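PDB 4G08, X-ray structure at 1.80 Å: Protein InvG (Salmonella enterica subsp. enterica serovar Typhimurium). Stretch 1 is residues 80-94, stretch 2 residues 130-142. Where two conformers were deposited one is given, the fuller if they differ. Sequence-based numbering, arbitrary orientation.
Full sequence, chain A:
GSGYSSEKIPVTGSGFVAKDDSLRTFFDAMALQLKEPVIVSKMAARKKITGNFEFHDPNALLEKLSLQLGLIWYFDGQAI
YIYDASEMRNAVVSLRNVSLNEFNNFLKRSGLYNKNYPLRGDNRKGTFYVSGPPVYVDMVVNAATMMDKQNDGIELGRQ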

ATOM      1  N   ILE A  80      -2.559  -2.132  -9.081  1.00 11.47           N
ATOM      2  CA  ILE A  80      -1.477  -1.488  -8.346  1.00 11.87           C
ATOM      3  C   ILE A  80      -1.803  -0.015  -8.137  1.00 15.74           C
ATOM      4  O   ILE A  80      -2.164   0.690  -9.082  1.00 13.92           O
ATOM      5  CB  ILE A  80      -0.139  -1.610  -9.097  1.00 13.05           C
ATOM      6  CG1 ILE A  80       0.256  -3.081  -9.232  1.00 19.61           C
ATOM      7  CG2 ILE A  80       0.952  -0.833  -8.376  1.00 15.52           C
ATOM      8  CD1 ILE A  80       1.508  -3.307 -10.050  1.00 20.70           C
ATOM      9  N   TYR A  81      -1.724   0.440  -6.899  1.00 13.39           N
ATOM     10  CA  TYR A  81      -2.032   1.818  -6.549  1.00 11.10           C
ATOM     11  C   TYR A  81      -0.760   2.520  -6.134  1.00 13.35           C
ATOM     12  O   TYR A  81      -0.034   2.051  -5.342  1.00 13.48           O
ATOM     13  CB  TYR A  81      -3.062   1.903  -5.410  1.00 12.69           C
ATOM     14  CG  TYR A  81      -4.346   1.173  -5.662  1.00 18.56           C
ATOM     15  CD1 TYR A  81      -4.403  -0.190  -5.548  1.00 17.59           C
ATOM     16  CD2 TYR A  81      -5.500   1.832  -5.973  1.00 23.43           C
ATOM     17  CE1 TYR A  81      -5.521  -0.855  -5.769  1.00 25.05           C
ATOM     18  CE2 TYR A  81      -6.641   1.140  -6.194  1.00 22.56           C
ATOM     19  CZ  TYR A  81      -6.642  -0.202  -6.091  1.00 26.06           C
ATOM     20  OH  TYR A  81      -7.768  -0.954  -6.284  1.00 42.60           O
ATOM     21  N   ILE A  82      -0.547   3.682  -6.694  1.00 10.37           N
ATOM     22  CA  ILE A  82       0.625   4.495  -6.404  1.00  8.93           C
ATOM     23  C   ILE A  82       0.205   5.882  -5.927  1.00  9.65           C
ATOM     24  O   ILE A  82      -0.646   6.535  -6.532  1.00 12.95           O
ATOM     25  CB  ILE A  82       1.530   4.631  -7.642  1.00 11.50           C
ATOM     26  CG1 ILE A  82       2.044   3.250  -8.065  1.00 15.78           C
ATOM     27  CG2 ILE A  82       2.700   5.560  -7.347  1.00 15.42           C
ATOM     28  CD1 ILE A  82       2.554   3.195  -9.484  1.00 20.78           C
ATOM     29  N   TYR A  83       0.768   6.286  -4.793  1.00 12.43           N
ATOM     30  CA  TYR A  83       0.480   7.583  -4.192  1.00 14.77           C
ATOM     31  C   TYR A  83       1.773   8.310  -3.894  1.00 10.83           C
ATOM     32  O   TYR A  83       2.799   7.679  -3.666  1.00 12.19           O
ATOM     33  CB  TYR A  83      -0.258   7.420  -2.868  1.00 12.46           C
ATOM     34  CG  TYR A  83      -1.533   6.640  -2.953  1.00 10.98           C
ATOM     35  CD1 TYR A  83      -1.523   5.267  -2.793  1.00 13.06           C
ATOM     36  CD2 TYR A  83      -2.757   7.291  -2.957  1.00 11.92           C
ATOM     37  CE1 TYR A  83      -2.687   4.546  -2.779  1.00 15.84           C
ATOM     38  CE2 TYR A  83      -3.931   6.580  -2.910  1.00 15.82           C
ATOM     39  CZ  TYR A  83      -3.887   5.205  -2.821  1.00 17.23           C
ATOM     40  OH  TYR A  83      -5.042   4.470  -2.757  1.00 23.84           O
ATOM     41  N   ASP A  84       1.658   9.616  -3.686  1.00 14.74           N
ATOM     42  CA  ASP A  84       2.728  10.416  -3.107  1.00 15.34           C
ATOM     43  C   ASP A  84       2.817  10.097  -1.626  1.00 15.47           C
ATOM     44  O   ASP A  84       1.804   9.863  -0.977  1.00 14.96           O
ATOM     45  CB  ASP A  84       2.423  11.904  -3.306  1.00 16.04           C
ATOM     46  CG  ASP A  84       3.606  12.795  -2.979  1.00 34.71           C
ATOM     47  OD1 ASP A  84       4.533  12.881  -3.819  1.00 32.85           O
ATOM     48  OD2 ASP A  84       3.494  13.594  -2.024  1.00 25.92           O
ATOM     49  N   ALA A  85       4.004  10.201  -1.056  1.00 17.02           N
ATOM     50  CA  ALA A  85       4.146   9.929   0.362  1.00 20.87           C
ATOM     51  C   ALA A  85       3.264  10.875   1.168  1.00 26.59           C
ATOM     52  O   ALA A  85       2.783  10.520   2.244  1.00 22.79           O
ATOM     53  CB  ALA A  85       5.596  10.060   0.787  1.00 21.47           C
ATOM     54  N   SER A  86       2.910  12.004   0.561  1.00 23.36           N
ATOM     55  CA  SER A  86       2.128  13.028   1.249  1.00 25.04           C
ATOM     56  C   SER A  86       0.665  12.610   1.432  1.00 28.76           C
ATOM     57  O   SER A  86      -0.087  13.252   2.163  1.00 24.86           O
ATOM     58  CB  SER A  86       2.206  14.354   0.487  1.00 24.83           C
ATOM     59  OG  SER A  86       1.338  14.359  -0.634  1.00 21.51           O
ATOM     60  N   GLU A  87       0.265  11.546   0.742  1.00 16.79           N
ATOM     61  CA  GLU A  87      -1.109  11.059   0.792  1.00 19.81           C
ATOM     62  C   GLU A  87      -1.241   9.889   1.762  1.00 18.15           C
ATOM     63  O   GLU A  87      -2.270   9.228   1.825  1.00 18.36           O
ATOM     64  CB  GLU A  87      -1.569  10.635  -0.599  1.00 16.37           C
ATOM     65  CG  GLU A  87      -1.790  11.807  -1.537  1.00 20.35           C
ATOM     66  CD  GLU A  87      -2.000  11.388  -2.981  1.00 22.91           C
ATOM     67  OE1 GLU A  87      -2.986  11.860  -3.588  1.00 38.63           O
ATOM     68  OE2 GLU A  87      -1.053  10.839  -3.585  1.00 15.72           O
ATOM     69  N   MET A  88      -0.162   9.602   2.468  1.00 18.04           N
ATOM     70  CA  MET A  88      -0.159   8.520   3.425  1.00 19.28           C
ATOM     71  C   MET A  88      -1.293   8.727   4.411  1.00 23.02           C
ATOM     72  O   MET A  88      -1.513   9.840   4.887  1.00 19.98           O
ATOM     73  CB  MET A  88       1.166   8.514   4.162  1.00 19.90           C
ATOM     74  CG  MET A  88       1.199   7.573   5.340  1.00 20.88           C
ATOM     75  SD  MET A  88       2.403   6.245   5.161  1.00 31.24           S
ATOM     76  CE  MET A  88       3.888   7.107   4.659  1.00 39.90           C
ATOM     77  N   ARG A  89      -2.048   7.666   4.669  1.00 17.08           N
ATOM     78  CA  ARG A  89      -3.064   7.707   5.713  1.00 22.04           C
ATOM     79  C   ARG A  89      -2.501   7.166   7.013  1.00 23.95           C
ATOM     80  O   ARG A  89      -1.870   6.109   7.040  1.00 18.07           O
ATOM     81  CB  ARG A  89      -4.316   6.918   5.316  1.00 25.24           C
ATOM     82  CG  ARG A  89      -5.347   6.842   6.443  1.00 28.83           C
ATOM     83  CD  ARG A  89      -6.805   6.720   6.001  1.00 43.64           C
ATOM     84  NE  ARG A  89      -7.706   6.862   7.167  1.00 45.64           N
ATOM     85  CZ  ARG A  89      -8.620   5.943   7.526  1.00 50.96           C
ATOM     86  NH1 ARG A  89      -9.049   5.042   6.656  1.00 46.30           N
ATOM     87  NH2 ARG A  89      -9.176   5.997   8.732  1.00 49.16           N
ATOM     88  N   ASN A  90      -2.596   7.972   8.061  1.00 23.30           N
ATOM     89  CA  ASN A  90      -2.179   7.539   9.380  1.00 21.02           C
ATOM     90  C   ASN A  90      -3.388   7.272  10.254  1.00 24.57           C
ATOM     91  O   ASN A  90      -4.186   8.170  10.516  1.00 25.72           O
ATOM     92  CB  ASN A  90      -1.304   8.602  10.032  1.00 22.59           C
ATOM     93  CG  ASN A  90      -0.027   8.854   9.265  1.00 31.15           C
ATOM     94  OD1 ASN A  90       0.913   8.067   9.324  1.00 27.25           O
ATOM     95  ND2 ASN A  90      -0.005   9.931   8.499  1.00 33.28           N
ATOM     96  N   ALA A  91      -3.572   6.015  10.623  1.00 19.27           N
ATOM     97  CA  ALA A  91      -4.782   5.612  11.303  1.00 22.63           C
ATOM     98  C   ALA A  91      -4.488   5.028  12.662  1.00 20.74           C
ATOM     99  O   ALA A  91      -3.418   4.472  12.905  1.00 22.55           O
ATOM    100  CB  ALA A  91      -5.537   4.610  10.464  1.00 29.83           C
ATOM    101  N   VAL A  92      -5.416   5.258  13.576  1.00 22.58           N
ATOM    102  CA  VAL A  92      -5.475   4.527  14.817  1.00 18.68           C
ATOM    103  C   VAL A  92      -6.771   3.739  14.819  1.00 17.45           C
ATOM    104  O   VAL A  92      -7.785   4.210  14.299  1.00 22.88           O
ATOM    105  CB  VAL A  92      -5.514   5.489  16.002  1.00 26.88           C
ATOM    106  CG1 VAL A  92      -6.819   6.266  15.991  1.00 25.89           C
ATOM    107  CG2 VAL A  92      -5.331   4.729  17.303  1.00 27.54           C
ATOM    108  N   VAL A  93      -6.660   2.465  15.159  1.00 18.78           N
ATOM    109  CA  VAL A  93      -7.724   1.510  14.908  1.00 18.52           C
ATOM    110  C   VAL A  93      -7.979   0.733  16.180  1.00 19.65           C
ATOM    111  O   VAL A  93      -7.041   0.341  16.874  1.00 20.39           O
ATOM    112  CB  VAL A  93      -7.332   0.514  13.809  1.00 17.43           C
ATOM    113  CG1 VAL A  93      -8.514  -0.349  13.423  1.00 17.45           C
ATOM    114  CG2 VAL A  93      -6.805   1.252  12.595  1.00 23.85           C
ATOM    115  N   SER A  94      -9.249   0.630  16.543  1.00 18.17           N
ATOM    116  CA  SER A  94      -9.646  -0.150  17.704  1.00 18.94           C
ATOM    117  C   SER A  94      -9.564  -1.624  17.386  1.00 21.63           C
ATOM    118  O   SER A  94      -9.918  -2.066  16.293  1.00 19.20           O
ATOM    119  CB  SER A  94     -11.066   0.202  18.150  1.00 20.96           C
ATOM    120  OG  SER A  94     -11.131   1.534  18.630  1.00 31.00           O
ATOM    121  N   VAL A 130      -1.551   2.132  12.103  1.00 13.33           N
ATOM    122  CA  VAL A 130      -1.132   1.696  10.795  1.00 17.86           C
ATOM    123  C   VAL A 130      -1.071   2.908   9.891  1.00 19.10           C
ATOM    124  O   VAL A 130      -1.847   3.852  10.048  1.00 17.03           O
ATOM    125  CB  VAL A 130      -2.092   0.648  10.211  1.00 15.02           C
ATOM    126  CG1 VAL A 130      -3.495   1.212  10.107  1.00 14.38           C
ATOM    127  CG2 VAL A 130      -1.588   0.160   8.859  1.00 13.61           C
ATOM    128  N   SER A 131      -0.004   2.965   9.103  1.00 15.70           N
ATOM    129  CA  SER A 131       0.238   4.100   8.233  1.00 13.47           C
ATOM    130  C   SER A 131       0.676   3.585   6.872  1.00 13.03           C
ATOM    131  O   SER A 131       1.567   2.731   6.767  1.00 14.26           O
ATOM    132  CB  SER A 131       1.319   5.009   8.822  1.00 20.41           C
ATOM    133  OG  SER A 131       0.926   5.533  10.080  1.00 22.48           O
ATOM    134  N   GLY A 132      -0.040   3.999   5.840  1.00 13.29           N
ATOM    135  CA  GLY A 132       0.254   3.529   4.505  1.00 14.20           C
ATOM    136  C   GLY A 132      -0.715   4.062   3.487  1.00 16.94           C
ATOM    137  O   GLY A 132      -1.457   5.004   3.755  1.00 17.60           O
ATOM    138  N   PRO A 133      -0.743   3.426   2.319  1.00 12.94           N
ATOM    139  CA  PRO A 133      -1.608   3.885   1.247  1.00 14.32           C
ATOM    140  C   PRO A 133      -3.059   3.859   1.681  1.00 16.60           C
ATOM    141  O   PRO A 133      -3.497   2.909   2.322  1.00 16.63           O
ATOM    142  CB  PRO A 133      -1.378   2.863   0.137  1.00 13.56           C
ATOM    143  CG  PRO A 133      -0.068   2.244   0.429  1.00 17.40           C
ATOM    144  CD  PRO A 133       0.212   2.395   1.887  1.00 15.99           C
ATOM    145  N   PRO A 134      -3.831   4.855   1.252  1.00 17.66           N
ATOM    146  CA  PRO A 134      -5.212   4.932   1.669  1.00 18.80           C
ATOM    147  C   PRO A 134      -6.007   3.664   1.380  1.00 18.14           C
ATOM    148  O   PRO A 134      -6.708   3.155   2.253  1.00 17.81           O
ATOM    149  CB  PRO A 134      -5.743   6.102   0.852  1.00 21.35           C
ATOM    150  CG  PRO A 134      -4.569   7.005   0.722  1.00 18.79           C
ATOM    151  CD  PRO A 134      -3.352   6.128   0.689  1.00 20.12           C
ATOM    152  N   VAL A 135      -5.843   3.099   0.198  1.00 16.41           N
ATOM    153  CA  VAL A 135      -6.583   1.898  -0.124  1.00 15.46           C
ATOM    154  C   VAL A 135      -6.248   0.747   0.836  1.00 17.41           C
ATOM    155  O   VAL A 135      -7.118  -0.053   1.187  1.00 17.37           O
ATOM    156  CB  VAL A 135      -6.303   1.451  -1.552  1.00 19.07           C
ATOM    157  CG1 VAL A 135      -4.842   1.085  -1.686  1.00 19.91           C
ATOM    158  CG2 VAL A 135      -7.193   0.280  -1.903  1.00 24.96           C
ATOM    159  N   TYR A 136      -5.004   0.694   1.294  1.00 13.95           N
ATOM    160  CA  TYR A 136      -4.576  -0.329   2.255  1.00 15.74           C
ATOM    161  C   TYR A 136      -5.164  -0.090   3.643  1.00 12.69           C
ATOM    162  O   TYR A 136      -5.716  -0.999   4.268  1.00 14.52           O
ATOM    163  CB  TYR A 136      -3.053  -0.353   2.334  1.00 14.24           C
ATOM    164  CG  TYR A 136      -2.504  -1.329   3.333  1.00 12.73           C
ATOM    165  CD1 TYR A 136      -2.608  -2.694   3.133  1.00 17.98           C
ATOM    166  CD2 TYR A 136      -1.770  -0.880   4.411  1.00 16.59           C
ATOM    167  CE1 TYR A 136      -2.095  -3.581   4.050  1.00 19.16           C
ATOM    168  CE2 TYR A 136      -1.223  -1.753   5.308  1.00 14.28           C
ATOM    169  CZ  TYR A 136      -1.397  -3.098   5.129  1.00 17.40           C
ATOM    170  OH  TYR A 136      -0.761  -3.956   5.993  1.00 23.83           O
ATOM    171  N   VAL A 137      -5.005   1.128   4.132  1.00 11.83           N
ATOM    172  CA  VAL A 137      -5.434   1.466   5.474  1.00 14.63           C
ATOM    173  C   VAL A 137      -6.939   1.301   5.606  1.00 16.23           C
ATOM    174  O   VAL A 137      -7.430   0.759   6.593  1.00 12.88           O
ATOM    175  CB  VAL A 137      -5.042   2.908   5.821  1.00 17.34           C
ATOM    176  CG1 VAL A 137      -5.664   3.315   7.143  1.00 21.40           C
ATOM    177  CG2 VAL A 137      -3.530   3.031   5.888  1.00 16.86           C
ATOM    178  N   ASP A 138      -7.662   1.634   4.545  1.00 13.75           N
ATOM    179  CA  ASP A 138      -9.110   1.479   4.548  1.00 15.13           C
ATOM    180  C   ASP A 138      -9.488   0.016   4.728  1.00 16.60           C
ATOM    181  O   ASP A 138     -10.401  -0.320   5.480  1.00 13.25           O
ATOM    182  CB  ASP A 138      -9.699   1.993   3.239  1.00 15.03           C
ATOM    183  CG  ASP A 138      -9.694   3.502   3.149  1.00 33.84           C
ATOM    184  OD1 ASP A 138      -9.410   4.164   4.169  1.00 30.39           O
ATOM    185  OD2 ASP A 138     -10.065   4.027   2.080  1.00 34.93           O
ATOM    186  N   MET A 139      -8.770  -0.855   4.040  1.00 13.16           N
ATOM    187  CA  MET A 139      -8.941  -2.281   4.212  1.00 15.23           C
ATOM    188  C   MET A 139      -8.638  -2.693   5.643  1.00 16.72           C
ATOM    189  O   MET A 139      -9.379  -3.468   6.240  1.00 11.79           O
ATOM    190  CB  MET A 139      -8.025  -3.019   3.246  1.00 16.22           C
ATOM    191  CG  MET A 139      -8.225  -4.520   3.207  1.00 19.64           C
ATOM    192  SD  MET A 139      -7.179  -5.388   4.381  1.00 19.53           S
ATOM    193  CE  MET A 139      -5.593  -4.767   3.856  1.00 19.71           C
ATOM    194  N   VAL A 140      -7.561  -2.172   6.218  1.00 13.62           N
ATOM    195  CA  VAL A 140      -7.170  -2.633   7.543  1.00  8.35           C
ATOM    196  C   VAL A 140      -8.210  -2.226   8.573  1.00 11.38           C
ATOM    197  O   VAL A 140      -8.610  -3.016   9.424  1.00 13.62           O
ATOM    198  CB  VAL A 140      -5.804  -2.086   7.967  1.00 11.58           C
ATOM    199  CG1 VAL A 140      -5.579  -2.386   9.433  1.00 13.52           C
ATOM    200  CG2 VAL A 140      -4.704  -2.707   7.128  1.00 11.86           C
ATOM    201  N   VAL A 141      -8.687  -1.001   8.447  1.00 13.65           N
ATOM    202  CA  VAL A 141      -9.723  -0.497   9.321  1.00 15.53           C
ATOM    203  C   VAL A 141     -11.011  -1.295   9.181  1.00 17.40           C
ATOM    204  O   VAL A 141     -11.623  -1.666  10.183  1.00 16.26           O
ATOM    205  CB  VAL A 141     -10.003   0.967   8.992  1.00 20.54           C
ATOM    206  CG1 VAL A 141     -11.253   1.442   9.705  1.00 21.56           C
ATOM    207  CG2 VAL A 141      -8.803   1.809   9.376  1.00 17.68           C
ATOM    208  N   ASN A 142     -11.454  -1.538   7.953  1.00 14.23           N
ATOM    209  CA  ASN A 142     -12.642  -2.361   7.783  0.56 18.03           C
ATOM    210  C   ASN A 142     -12.433  -3.736   8.384  1.00 17.53           C
ATOM    211  O   ASN A 142     -13.346  -4.268   9.008  1.00 18.28           O
ATOM    212  CB  ASN A 142     -13.074  -2.487   6.325  0.56 18.93           C
ATOM    213  CG  ASN A 142     -14.302  -3.364   6.160  0.56 18.14           C
ATOM    214  OD1 ASN A 142     -15.359  -3.089   6.735  0.56 18.80           O
ATOM    215  ND2 ASN A 142     -14.127  -4.500   5.496  0.56 15.47           N
TER
HETATM  216  O   HOH W   1      -0.771   5.523  12.293  1.00 19.56           O

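Arg 89, Tyr 83 and Pro 134 cover the most surface where these two stretches meet. Strand 89-94 runs antiparallel to strand 130-132, while helix 134-142, which begins just after the N-cap Pro 133, runs nearly parallel to strand 89-94 on the side of the sheet that carries Arg 89 and Ala 91. Arg 89 anchors both arrangements. Its backbone pairs with Gly 132 through two hydrogen bonds, N to Gly 132 O at 2.9 Å and O from Gly 132 N at 3.0 Å; Ala 91 and Val 130 repeat the pattern. The long side chain of Arg 89 then reaches along the helix: Arg 89 CG lies 3.6 Å from Val 137 CG1, and Arg 89 NH1 forms a salt bridge with Asp 138 OD1 at 2.7 Å. Arginine suits the place because it combines a greasy stem with a cationic tip.

Beyond it, small Ala 91 lets the helix come close, its CB 3.6 Å from Val 137 CG1, and Val 93 CG2 meets Val 141 CG2 at 3.8 Å. On the other face, Ser 131 OG donates to Asn 90 OD1 at 2.6 Å.

At the helix start, Tyr 83 offers a flat, electron-rich face to Pro 134, whose CD sits 3.6 Å from the ring centroid in a CH-pi contact. The tyrosine hydroxyl, Tyr 83 OH, also accepts a weak hydrogen bond from Val 135 N at 3.4 Å.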